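Long-range contact in succinate-semialdehyde dehydrogenase (Streptococcus pyogenes MGAS1882, PDB 4OGD), which probably oxidises succinic semialdehyde to succinate with NADP+ as the cofactor, as a member of the aldehyde dehydrogenase family: residues T391-N396 with F413-W418. Numbering follows the deposited sequence.
Sequences TIFSSN and FINSGW
Ile392 joins the two strands through its backbone, its N giving a hydrogen bond to Phe413 O at 3.0 Å while its O takes one from Asn415 N that is nearly straight, 172° at the hydrogen. Asn415 leaves the strand with positive phi (53°), a left-handed conformation that asparagine tolerates better than most residues other than glycine. Its side-chain amide takes over from the backbone: OD1 receives Ser394 N, and ND2 gives to Ser394 O at 2.9 Å. Two bonds thus fix the rotation of the amide, and asparagine also suits the place because it offers an acceptor and a donor together. Ser394 O lies in the Asn415 amide plane, but ND2 stands above the plane of the Ser394 carbonyl. Thr391, its OG1 beside the backbone N (chi1 -70°), donates to Ser416 O at 2.7 Å and ties the strand to the turn after Asn415.

The strands are the parallel pair of a beta-alpha-beta crossover through helix 397-406. In the mixed sheet of what, by family resemblance, is the catalytic domain, strand 391-393 lies between strands 235-238 and 411-414, and beyond Phe413 the sheet continues into a strand of the second subunit.

Among the apolar contacts, Ile414 CD1 meets Ile392 CB at 3.9 Å on the face covered by the crossover helix; beta-branched isoleucine favours the extended backbone, and the two side chains pack on Ala400 and Val403. The Phe393 ring, backed by Leu247 and Val250 of helix 244-256, lays a face over Asn415: CA sits 3.8 Å from the ring centroid in a CH-pi contact, and OD1 stands nearer the rim. Ser394 OG, bonded to Asp241, also accepts Asn396 N in an ST turn leading into helix 397-406.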
loop_
_atom_site.group_PDB
_atom_site.type_symbol
_atom_site.label_atom_id
_atom_site.label_comp_id
_atom_site.label_asym_id
_atom_site.label_seq_id
_atom_site.Cartn_x
_atom_site.Cartn_y
_atom_site.Cartn_z
ATOM N N THR A 391 19.229 16.310 -3.056
ATOM C CA THR A 391 20.236 16.498 -4.088
ATOM C C THR A 391 21.602 16.176 -3.532
ATOM O O THR A 391 21.886 16.504 -2.384
ATOM C CB THR A 391 20.234 17.954 -4.569
ATOM O OG1 THR A 391 19.031 18.208 -5.303
ATOM C CG2 THR A 391 21.453 18.267 -5.457
ATOM N N ILE A 392 22.429 15.507 -4.328
ATOM C CA ILE A 392 23.841 15.372 -3.989
ATOM C C ILE A 392 24.648 16.100 -5.055
ATOM O O ILE A 392 24.535 15.786 -6.247
ATOM C CB ILE A 392 24.305 13.902 -3.934
ATOM C CG1 ILE A 392 23.418 13.053 -3.015
ATOM C CG2 ILE A 392 25.773 13.838 -3.512
ATOM C CD1 ILE A 392 23.356 13.536 -1.583
ATOM N N PHE A 393 25.438 17.084 -4.626
ATOM C CA PHE A 393 26.282 17.851 -5.536
ATOM C C PHE A 393 27.738 17.433 -5.396
ATOM O O PHE A 393 28.372 17.661 -4.360
ATOM C CB PHE A 393 26.113 19.360 -5.313
ATOM C CG PHE A 393 25.809 20.103 -6.570
ATOM C CD1 PHE A 393 26.836 20.533 -7.398
ATOM C CD2 PHE A 393 24.498 20.323 -6.957
ATOM C CE1 PHE A 393 26.561 21.197 -8.569
ATOM C CE2 PHE A 393 24.216 20.985 -8.129
ATOM C CZ PHE A 393 25.253 21.418 -8.940
ATOM N N SER A 394 28.251 16.798 -6.447
ATOM C CA SER A 394 29.597 16.242 -6.456
ATOM C C SER A 394 30.079 16.038 -7.887
ATOM O O SER A 394 29.334 15.538 -8.734
ATOM C CB SER A 394 29.623 14.903 -5.717
ATOM O OG SER A 394 30.887 14.267 -5.872
ATOM N N SER A 395 31.327 16.411 -8.158
ATOM C CA SER A 395 31.876 16.244 -9.503
ATOM C C SER A 395 32.375 14.825 -9.759
ATOM O O SER A 395 32.805 14.503 -10.867
ATOM C CB SER A 395 33.004 17.245 -9.761
ATOM O OG SER A 395 34.082 17.018 -8.874
ATOM N N ASN A 396 32.334 13.973 -8.739
ATOM C CA ASN A 396 32.704 12.578 -8.929
ATOM C C ASN A 396 31.448 11.721 -8.887
ATOM O O ASN A 396 30.768 11.669 -7.865
ATOM C CB ASN A 396 33.704 12.125 -7.864
ATOM C CG ASN A 396 34.185 10.704 -8.088
ATOM O OD1 ASN A 396 33.481 9.738 -7.791
ATOM N ND2 ASN A 396 35.393 10.568 -8.622
ATOM N N PHE A 413 18.626 13.460 -6.524
ATOM C CA PHE A 413 18.930 14.118 -7.783
ATOM C C PHE A 413 20.383 14.549 -7.774
ATOM O O PHE A 413 20.822 15.279 -6.881
ATOM C CB PHE A 413 17.991 15.307 -7.989
ATOM C CG PHE A 413 16.540 14.922 -7.983
ATOM C CD1 PHE A 413 15.992 14.245 -9.064
ATOM C CD2 PHE A 413 15.735 15.215 -6.894
ATOM C CE1 PHE A 413 14.657 13.863 -9.058
ATOM C CE2 PHE A 413 14.393 14.836 -6.880
ATOM C CZ PHE A 413 13.858 14.167 -7.968
ATOM N N ILE A 414 21.139 14.083 -8.758
ATOM C CA ILE A 414 22.585 14.324 -8.765
ATOM C C ILE A 414 22.917 15.602 -9.548
ATOM O O ILE A 414 22.504 15.746 -10.700
ATOM C CB ILE A 414 23.354 13.122 -9.368
ATOM C CG1 ILE A 414 23.025 11.822 -8.621
ATOM C CG2 ILE A 414 24.867 13.401 -9.411
ATOM C CD1 ILE A 414 23.152 11.897 -7.115
ATOM N N ASN A 415 23.644 16.522 -8.907
ATOM C CA ASN A 415 24.070 17.780 -9.536
ATOM C C ASN A 415 22.931 18.590 -10.151
ATOM O O ASN A 415 23.101 19.254 -11.173
ATOM C CB ASN A 415 25.172 17.518 -10.561
ATOM C CG ASN A 415 26.446 17.039 -9.913
ATOM O OD1 ASN A 415 26.780 17.470 -8.814
ATOM N ND2 ASN A 415 27.150 16.135 -10.571
ATOM N N SER A 416 21.777 18.549 -9.494
ATOM C CA SER A 416 20.560 19.138 -10.029
ATOM C C SER A 416 19.495 19.188 -8.953
ATOM O O SER A 416 19.544 18.422 -7.991
ATOM C CB SER A 416 20.040 18.304 -11.201
ATOM O OG SER A 416 19.884 16.940 -10.828
ATOM N N GLY A 417 18.540 20.097 -9.113
ATOM C CA GLY A 417 17.346 20.102 -8.288
ATOM C C GLY A 417 16.394 19.022 -8.768
ATOM O O GLY A 417 16.741 18.223 -9.640
ATOM N N TRP A 418 15.184 18.997 -8.226
ATOM C CA TRP A 418 14.246 17.938 -8.599
ATOM C C TRP A 418 13.836 18.020 -10.061
ATOM O O TRP A 418 13.892 19.081 -10.686
ATOM C CB TRP A 418 12.989 17.988 -7.724
ATOM C CG TRP A 418 12.030 19.044 -8.155
ATOM C CD1 TRP A 418 12.178 20.388 -7.996
ATOM C CD2 TRP A 418 10.771 18.855 -8.829
ATOM N NE1 TRP A 418 11.095 21.048 -8.520
ATOM C CE2 TRP A 418 10.218 20.134 -9.039
ATOM C CE3 TRP A 418 10.061 17.731 -9.265
ATOM C CZ2 TRP A 418 8.985 20.324 -9.670
ATOM C CZ3 TRP A 418 8.833 17.918 -9.887
ATOM C CH2 TRP A 418 8.312 19.208 -10.090
#